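YchF GTP-binding protein (Schizosaccharomyces pombe, PDB 1NI3) hydrolyses ATP, and GTP with lower efficiency, using magnesium as cofactor, and negatively regulates the G2/M transition of the cell cycle. Local coordinates at residues Gly206-Ser209 / Asn210-Glu214; Lys183-Gln186 / Ala187-Lys191; Ile249-Trp252 / Ile253-Ser257. All coordinates share one frame; numbering follows the deposited sequence.

Contact 1. Residues Gly206-Ser209 / Asn210-Glu214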
loop_
_atom_site.group_PDB
_atom_site.type_symbol
_atom_site.label_atom_id
_atom_site.label_comp_id
_atom_site.label_asym_id
_atom_site.label_seq_id
_atom_site.Cartn_x
_atom_site.Cartn_y
_atom_site.Cartn_z
ATOM N N GLY A 206 2.291 -14.961 10.381
ATOM C CA GLY A 206 2.587 -15.608 11.641
ATOM C C GLY A 206 2.067 -14.792 12.799
ATOM O O GLY A 206 1.605 -13.665 12.626
ATOM N N ASP A 207 2.135 -15.377 13.987
ATOM C CA ASP A 207 1.698 -14.727 15.212
ATOM C C ASP A 207 2.979 -14.426 15.979
ATOM O O ASP A 207 3.437 -15.238 16.781
ATOM C CB ASP A 207 0.799 -15.673 16.014
ATOM C CG ASP A 207 0.379 -15.089 17.349
ATOM O OD1 ASP A 207 0.050 -13.880 17.395
ATOM O OD2 ASP A 207 0.361 -15.837 18.354
ATOM N N TRP A 208 3.558 -13.259 15.721
ATOM C CA TRP A 208 4.796 -12.882 16.382
ATOM C C TRP A 208 4.565 -11.860 17.471
ATOM O O TRP A 208 3.517 -11.219 17.518
ATOM C CB TRP A 208 5.787 -12.334 15.357
ATOM C CG TRP A 208 5.844 -13.143 14.129
ATOM C CD1 TRP A 208 5.144 -12.927 12.975
ATOM C CD2 TRP A 208 6.593 -14.345 13.926
ATOM N NE1 TRP A 208 5.411 -13.922 12.063
ATOM C CE2 TRP A 208 6.295 -14.808 12.624
ATOM C CE3 TRP A 208 7.487 -15.078 14.714
ATOM C CZ2 TRP A 208 6.856 -15.977 12.099
ATOM C CZ3 TRP A 208 8.041 -16.233 14.189
ATOM C CH2 TRP A 208 7.724 -16.670 12.899
ATOM N N SER A 209 5.557 -11.716 18.341
ATOM C CA SER A 209 5.496 -10.760 19.434
ATOM C C SER A 209 6.134 -9.462 18.941
ATOM O O SER A 209 6.777 -9.444 17.887
ATOM C CB SER A 209 6.287 -11.271 20.625
ATOM O OG SER A 209 7.658 -11.322 20.309
ATOM N N ASN A 210 5.976 -8.381 19.698
ATOM C CA ASN A 210 6.552 -7.107 19.293
ATOM C C ASN A 210 8.056 -7.231 19.032
ATOM O O ASN A 210 8.570 -6.694 18.046
ATOM C CB ASN A 210 6.257 -6.037 20.350
ATOM C CG ASN A 210 4.812 -5.574 20.311
ATOM O OD1 ASN A 210 4.433 -4.590 20.955
ATOM N ND2 ASN A 210 3.996 -6.286 19.547
ATOM N N ARG A 211 8.753 -7.957 19.898
ATOM C CA ARG A 211 10.186 -8.168 19.735
ATOM C C ARG A 211 10.478 -8.906 18.437
ATOM O O ARG A 211 11.358 -8.517 17.678
ATOM C CB ARG A 211 10.719 -8.987 20.908
ATOM C CG ARG A 211 12.165 -9.403 20.764
ATOM C CD ARG A 211 13.067 -8.193 20.728
ATOM N NE ARG A 211 14.465 -8.590 20.778
ATOM C CZ ARG A 211 15.393 -8.149 19.941
ATOM N NH1 ARG A 211 15.070 -7.289 18.983
ATOM N NH2 ARG A 211 16.644 -8.576 20.059
ATOM N N GLU A 212 9.742 -9.986 18.206
ATOM C CA GLU A 212 9.917 -10.802 17.012
ATOM C C GLU A 212 9.616 -10.001 15.760
ATOM O O GLU A 212 10.298 -10.134 14.740
ATOM C CB GLU A 212 9.005 -12.016 17.082
ATOM C CG GLU A 212 9.365 -12.924 18.224
ATOM C CD GLU A 212 8.377 -14.044 18.413
ATOM O OE1 GLU A 212 8.732 -15.048 19.062
ATOM O OE2 GLU A 212 7.241 -13.932 17.913
ATOM N N VAL A 213 8.591 -9.164 15.833
ATOM C CA VAL A 213 8.234 -8.335 14.692
ATOM C C VAL A 213 9.404 -7.404 14.409
ATOM O O VAL A 213 9.790 -7.185 13.258
ATOM C CB VAL A 213 6.965 -7.507 14.987
ATOM C CG1 VAL A 213 6.861 -6.344 14.009
ATOM C CG2 VAL A 213 5.735 -8.390 14.873
ATOM N N GLU A 214 9.969 -6.872 15.483
ATOM C CA GLU A 214 11.100 -5.970 15.392
ATOM C C GLU A 214 12.257 -6.627 14.653
ATOM O O GLU A 214 12.801 -6.077 13.693
ATOM C CB GLU A 214 11.530 -5.590 16.798
ATOM C CG GLU A 214 12.607 -4.564 16.870
ATOM C CD GLU A 214 12.956 -4.243 18.284
ATOM O OE1 GLU A 214 13.315 -5.191 19.016
ATOM O OE2 GLU A 214 12.847 -3.058 18.668
#
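Asn210 is the first residue of helix 210-217, directly after the N-cap Ser209, and its side chain leads away from that serine to touch Val12. Of the Arg211 side chain, CB comes nearest, 3.9 Å from Ser209 OG. The chain then bends at the CB-CG bond and runs outward, where Arg211 NH1 forms a salt bridge with Glu214 OE1 (2.7 Å) on the helix surface. Glu212 carries most of the contact. Glu212 N donates to Ser209 OG over 3.2 Å, in a nearly straight bond of 167°. With CG beside the backbone N (chi1 -64°), its extended chain reaches back to the N-cap residue, where Glu212 OE2 accepts from Ser209 N at 2.8 Å, from above the carboxylate plane. That carboxylate also comes to the edge of the Trp208 indole, with Trp208 CE3 3.4 Å from Glu212 OE2 and the two planes 71° apart. The other oxygen, OE1, pairs with Lys191 of helix 179-199, while Trp208 NE1 is held by Ile203 O. Val213 N bonds to Ser209 O at 2.8 Å, and Val213 CG2 meets Trp208 CB at 4.0 Å, an apolar contact that suits the buried side of the helix. Serine as N-cap and glutamate three residues on, each taking the other's backbone N-H, make up a capping box at the helix N-terminus.

Contact 2. Residues Lys183-Gln186 / Ala187-Lys191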
loop_
_atom_site.group_PDB
_atom_site.type_symbol
_atom_site.label_atom_id
_atom_site.label_comp_id
_atom_site.label_asym_id
_atom_site.label_seq_id
_atom_site.Cartn_x
_atom_site.Cartn_y
_atom_site.Cartn_z
ATOM N N LYS A 183 22.027 -14.654 20.989
ATOM C CA LYS A 183 21.507 -16.017 20.869
ATOM C C LYS A 183 19.980 -16.017 20.787
ATOM O O LYS A 183 19.394 -16.728 19.971
ATOM C CB LYS A 183 21.950 -16.877 22.060
ATOM C CG LYS A 183 23.450 -17.103 22.162
ATOM C CD LYS A 183 23.784 -17.985 23.360
ATOM C CE LYS A 183 25.278 -17.992 23.686
ATOM N NZ LYS A 183 26.131 -18.484 22.562
ATOM N N GLU A 184 19.342 -15.224 21.644
ATOM C CA GLU A 184 17.885 -15.120 21.659
ATOM C C GLU A 184 17.431 -14.770 20.242
ATOM O O GLU A 184 16.399 -15.246 19.776
ATOM C CB GLU A 184 17.442 -14.020 22.637
ATOM C CG GLU A 184 15.923 -13.794 22.715
ATOM C CD GLU A 184 15.509 -12.346 22.442
ATOM O OE1 GLU A 184 14.311 -12.016 22.608
ATOM O OE2 GLU A 184 16.379 -11.541 22.048
ATOM N N GLU A 185 18.222 -13.942 19.565
ATOM C CA GLU A 185 17.922 -13.512 18.204
ATOM C C GLU A 185 17.986 -14.697 17.249
ATOM O O GLU A 185 17.157 -14.841 16.347
ATOM C CB GLU A 185 18.930 -12.453 17.753
ATOM C CG GLU A 185 18.450 -11.622 16.570
ATOM C CD GLU A 185 19.544 -10.776 15.947
ATOM O OE1 GLU A 185 20.352 -10.200 16.705
ATOM O OE2 GLU A 185 19.586 -10.668 14.700
ATOM N N GLN A 186 18.992 -15.539 17.452
ATOM C CA GLN A 186 19.190 -16.716 16.621
ATOM C C GLN A 186 18.038 -17.694 16.823
ATOM O O GLN A 186 17.594 -18.343 15.881
ATOM C CB GLN A 186 20.529 -17.380 16.972
ATOM C CG GLN A 186 20.913 -18.546 16.069
ATOM C CD GLN A 186 22.419 -18.762 15.993
ATOM O OE1 GLN A 186 22.888 -19.715 15.373
ATOM N NE2 GLN A 186 23.183 -17.863 16.606
ATOM N N ALA A 187 17.547 -17.791 18.053
ATOM C CA ALA A 187 16.443 -18.696 18.337
ATOM C C ALA A 187 15.194 -18.224 17.583
ATOM O O ALA A 187 14.391 -19.041 17.116
ATOM C CB ALA A 187 16.166 -18.734 19.824
ATOM N N ILE A 188 15.048 -16.905 17.467
ATOM C CA ILE A 188 13.918 -16.295 16.784
ATOM C C ILE A 188 14.076 -16.437 15.275
ATOM O O ILE A 188 13.147 -16.866 14.587
ATOM C CB ILE A 188 13.812 -14.813 17.155
ATOM C CG1 ILE A 188 13.557 -14.703 18.656
ATOM C CG2 ILE A 188 12.716 -14.134 16.338
ATOM C CD1 ILE A 188 13.528 -13.295 19.189
ATOM N N ILE A 189 15.246 -16.076 14.755
ATOM C CA ILE A 189 15.469 -16.211 13.330
ATOM C C ILE A 189 15.155 -17.653 12.959
ATOM O O ILE A 189 14.657 -17.937 11.868
ATOM C CB ILE A 189 16.931 -15.896 12.945
ATOM C CG1 ILE A 189 17.072 -14.416 12.602
ATOM C CG2 ILE A 189 17.358 -16.762 11.753
ATOM C CD1 ILE A 189 16.719 -13.497 13.714
ATOM N N GLU A 190 15.454 -18.559 13.884
ATOM C CA GLU A 190 15.211 -19.978 13.685
ATOM C C GLU A 190 13.726 -20.212 13.422
ATOM O O GLU A 190 13.358 -20.924 12.486
ATOM C CB GLU A 190 15.642 -20.751 14.928
ATOM C CG GLU A 190 16.070 -22.191 14.669
ATOM C CD GLU A 190 17.313 -22.272 13.808
ATOM O OE1 GLU A 190 17.178 -22.489 12.580
ATOM O OE2 GLU A 190 18.426 -22.108 14.360
ATOM N N LYS A 191 12.878 -19.617 14.257
ATOM C CA LYS A 191 11.431 -19.743 14.107
ATOM C C LYS A 191 10.991 -19.136 12.780
ATOM O O LYS A 191 10.132 -19.686 12.099
ATOM C CB LYS A 191 10.704 -19.026 15.253
ATOM C CG LYS A 191 10.743 -19.738 16.600
ATOM C CD LYS A 191 10.027 -18.914 17.684
ATOM C CE LYS A 191 8.580 -18.598 17.314
ATOM N NZ LYS A 191 7.964 -17.633 18.267
#
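Ile189 N donates to Glu185 O over 2.8 Å, almost straight at 172°, the shortest of the backbone bonds that tie these two turns of helix 179-199 together. Ala187 N reaches Lys183 O at 2.9 Å, in a less straight bond. Ile188 N bonds to Glu184 O at 3.1 Å, with the donor tilted somewhat from the carbonyl plane.

On this frame the side chains pair four residues apart. Glu185 and Ile189 lie side by side and point the same way, so that Ile189 CD1 rests against the aliphatic shaft of the glutamate, 3.8 Å from Glu185 CG. Glu184 and Ile188 run alongside each other likewise. There Ile188 CD1 lies 3.7 Å from Glu184 OE1, because CG1 sits beside the backbone N (chi1 -62°) and the extended branch leans back along the helix toward the preceding turn. The two isoleucines are buried: Ile188 packs on Glu212 and Ile215 of helix 210-217, and Ile189 on that same Ile215 and on Leu163 of helix 140-168. Gln186 touches Leu163 and Arg167 of helix 140-168, and its NE2 is hydrogen-bonded to Thr170 OG1 in the loop beyond. Here the helix forms one arm of a long antiparallel hairpin with helix 140-168, and the short helix 210-217 packs against it.

Glutamate suits the margins of such a helix because its methylenes can cover an isoleucine, and at the exposed Glu184 the carboxylate can probably stay near water. The contact is therefore amphipathic: branched apolar groups bind the neighbouring helices, while the charge of Glu184 has a long, weak ion pair with Arg211.

Contact 3. Residues Ile249-Trp252 / Ile253-Ser257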
loop_
_atom_site.group_PDB
_atom_site.type_symbol
_atom_site.label_atom_id
_atom_site.label_comp_id
_atom_site.label_asym_id
_atom_site.label_seq_id
_atom_site.Cartn_x
_atom_site.Cartn_y
_atom_site.Cartn_z
ATOM N N ILE A 249 -10.489 -18.646 -7.402
ATOM C CA ILE A 249 -9.451 -17.745 -6.891
ATOM C C ILE A 249 -9.729 -17.326 -5.447
ATOM O O ILE A 249 -8.834 -17.327 -4.594
ATOM C CB ILE A 249 -9.349 -16.461 -7.749
ATOM C CG1 ILE A 249 -8.805 -16.797 -9.139
ATOM C CG2 ILE A 249 -8.462 -15.433 -7.058
ATOM C CD1 ILE A 249 -8.756 -15.618 -10.060
ATOM N N LYS A 250 -10.978 -16.959 -5.187
ATOM C CA LYS A 250 -11.388 -16.533 -3.858
ATOM C C LYS A 250 -10.990 -17.552 -2.795
ATOM O O LYS A 250 -10.210 -17.252 -1.890
ATOM C CB LYS A 250 -12.904 -16.293 -3.829
ATOM C CG LYS A 250 -13.410 -15.724 -2.512
ATOM C CD LYS A 250 -14.841 -15.215 -2.616
ATOM C CE LYS A 250 -15.382 -14.825 -1.242
ATOM N NZ LYS A 250 -14.502 -13.833 -0.554
ATOM N N LYS A 251 -11.511 -18.767 -2.926
ATOM C CA LYS A 251 -11.220 -19.826 -1.964
ATOM C C LYS A 251 -9.733 -20.062 -1.770
ATOM O O LYS A 251 -9.248 -20.136 -0.642
ATOM C CB LYS A 251 -11.897 -21.142 -2.375
ATOM C CG LYS A 251 -12.081 -22.082 -1.193
ATOM C CD LYS A 251 -13.112 -23.168 -1.447
ATOM C CE LYS A 251 -13.536 -23.805 -0.128
ATOM N NZ LYS A 251 -14.651 -24.784 -0.275
ATOM N N TRP A 252 -9.012 -20.185 -2.873
ATOM C CA TRP A 252 -7.580 -20.395 -2.806
ATOM C C TRP A 252 -6.977 -19.420 -1.827
ATOM O O TRP A 252 -6.167 -19.795 -0.976
ATOM C CB TRP A 252 -6.929 -20.148 -4.153
ATOM C CG TRP A 252 -5.490 -20.509 -4.156
ATOM C CD1 TRP A 252 -4.960 -21.697 -4.544
ATOM C CD2 TRP A 252 -4.381 -19.693 -3.738
ATOM N NE1 TRP A 252 -3.590 -21.683 -4.402
ATOM C CE2 TRP A 252 -3.209 -20.463 -3.909
ATOM C CE3 TRP A 252 -4.263 -18.388 -3.237
ATOM C CZ2 TRP A 252 -1.937 -19.977 -3.601
ATOM C CZ3 TRP A 252 -2.992 -17.904 -2.929
ATOM C CH2 TRP A 252 -1.850 -18.699 -3.114
ATOM N N ILE A 253 -7.360 -18.156 -1.968
ATOM C CA ILE A 253 -6.835 -17.114 -1.095
ATOM C C ILE A 253 -7.056 -17.446 0.371
ATOM O O ILE A 253 -6.143 -17.321 1.187
ATOM C CB ILE A 253 -7.487 -15.753 -1.388
ATOM C CG1 ILE A 253 -6.893 -15.153 -2.673
ATOM C CG2 ILE A 253 -7.276 -14.816 -0.207
ATOM C CD1 ILE A 253 -7.424 -13.784 -3.028
ATOM N N ASP A 254 -8.275 -17.873 0.687
ATOM C CA ASP A 254 -8.660 -18.231 2.050
ATOM C C ASP A 254 -7.877 -19.427 2.577
ATOM O O ASP A 254 -7.835 -19.669 3.781
ATOM C CB ASP A 254 -10.154 -18.554 2.100
ATOM C CG ASP A 254 -11.014 -17.405 1.623
ATOM O OD1 ASP A 254 -10.989 -16.331 2.264
ATOM O OD2 ASP A 254 -11.717 -17.574 0.605
ATOM N N GLU A 255 -7.254 -20.175 1.678
ATOM C CA GLU A 255 -6.502 -21.343 2.093
ATOM C C GLU A 255 -5.017 -21.234 1.779
ATOM O O GLU A 255 -4.347 -22.251 1.621
ATOM C CB GLU A 255 -7.088 -22.586 1.414
ATOM C CG GLU A 255 -8.514 -22.932 1.829
ATOM C CD GLU A 255 -9.182 -23.914 0.876
ATOM O OE1 GLU A 255 -8.550 -24.935 0.524
ATOM O OE2 GLU A 255 -10.347 -23.670 0.487
ATOM N N ASN A 256 -4.494 -20.018 1.684
ATOM C CA ASN A 256 -3.080 -19.863 1.361
ATOM C C ASN A 256 -2.542 -18.507 1.770
ATOM O O ASN A 256 -1.361 -18.349 2.091
ATOM C CB ASN A 256 -2.874 -20.038 -0.138
ATOM C CG ASN A 256 -3.095 -21.465 -0.592
ATOM O OD1 ASN A 256 -2.282 -22.345 -0.311
ATOM N ND2 ASN A 256 -4.213 -21.710 -1.271
ATOM N N SER A 257 -3.424 -17.521 1.737
ATOM C CA SER A 257 -3.064 -16.174 2.109
ATOM C C SER A 257 -4.357 -15.555 2.581
ATOM O O SER A 257 -4.948 -14.718 1.902
ATOM C CB SER A 257 -2.515 -15.420 0.903
ATOM O OG SER A 257 -1.476 -14.547 1.315
#
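Asn256 lays its side-chain amide over one face of the Trp252 indole, with the two planes only 25° apart. The amide nitrogen Asn256 ND2 stands 3.0 Å above the ring plane, over its centre. Behind it, Asn256 CB lies 3.4 Å from the centroid of the six-membered ring of Trp252, almost on the normal, which makes a CH-pi contact.

Asn256 ND2 is held in this position by a hydrogen bond of 2.8 Å to Trp252 O. A second donor to Trp252 O is Glu255 N at 2.9 Å, which arrives from the opposite face of the carbonyl plane. Asparagine suits the place: its CG lies beside the backbone N (chi1 -70°), and this short arm lets one amide both reach the carbonyl at the helix end and cover the ring. Glu255 is where the chain leaves helical geometry, and its N has a weak further bond to Lys251 O.

This is the C-terminal end of helix 246-254, which lies in the crossover from strand 227-232 to the adjacent parallel strand 262-265, a beta-alpha-beta unit of the P-loop NTPase fold. The last regular turn is made by Ile253 N to Ile249 O (3.1 Å) and Asp254 N to Lys250 O (3.3 Å).

Farther out, the Trp252 ring is wedged against Ile141, Leu144 and Val148 of helix 140-168, a broad apolar surface well matched by an indole. Ile253 packs on Tyr229 and Leu262 of the sheet; Ile249 touches Val231 and also Pro140. Beyond the turn, Ser257 OG bonds to Asp260. The Ile249 side chain lies about 8 Å from that of Met233, which is predicted to bind ATP.

Overall arrangement
Contacts 1 and 2 belong to one local assembly: helix 179-199 and helix 210-217 follow each other in the chain, and the two contacts share the interface between them, joined by a charge pair and apolar packing. Contact 3 stands apart, its centre about 24 Å from that of contact 1 and 30 Å from that of contact 2. Contact 1 is a surface helix start, polar and rich in charge; contact 2 is mid-helix and partly buried; contact 3, also partly buried, is a helix end set against the central sheet of the P-loop domain. Contacts 2 and 3 both pack on helix 140-168, contact 2 with mixed polar and apolar side chains, contact 3 chiefly with an indole.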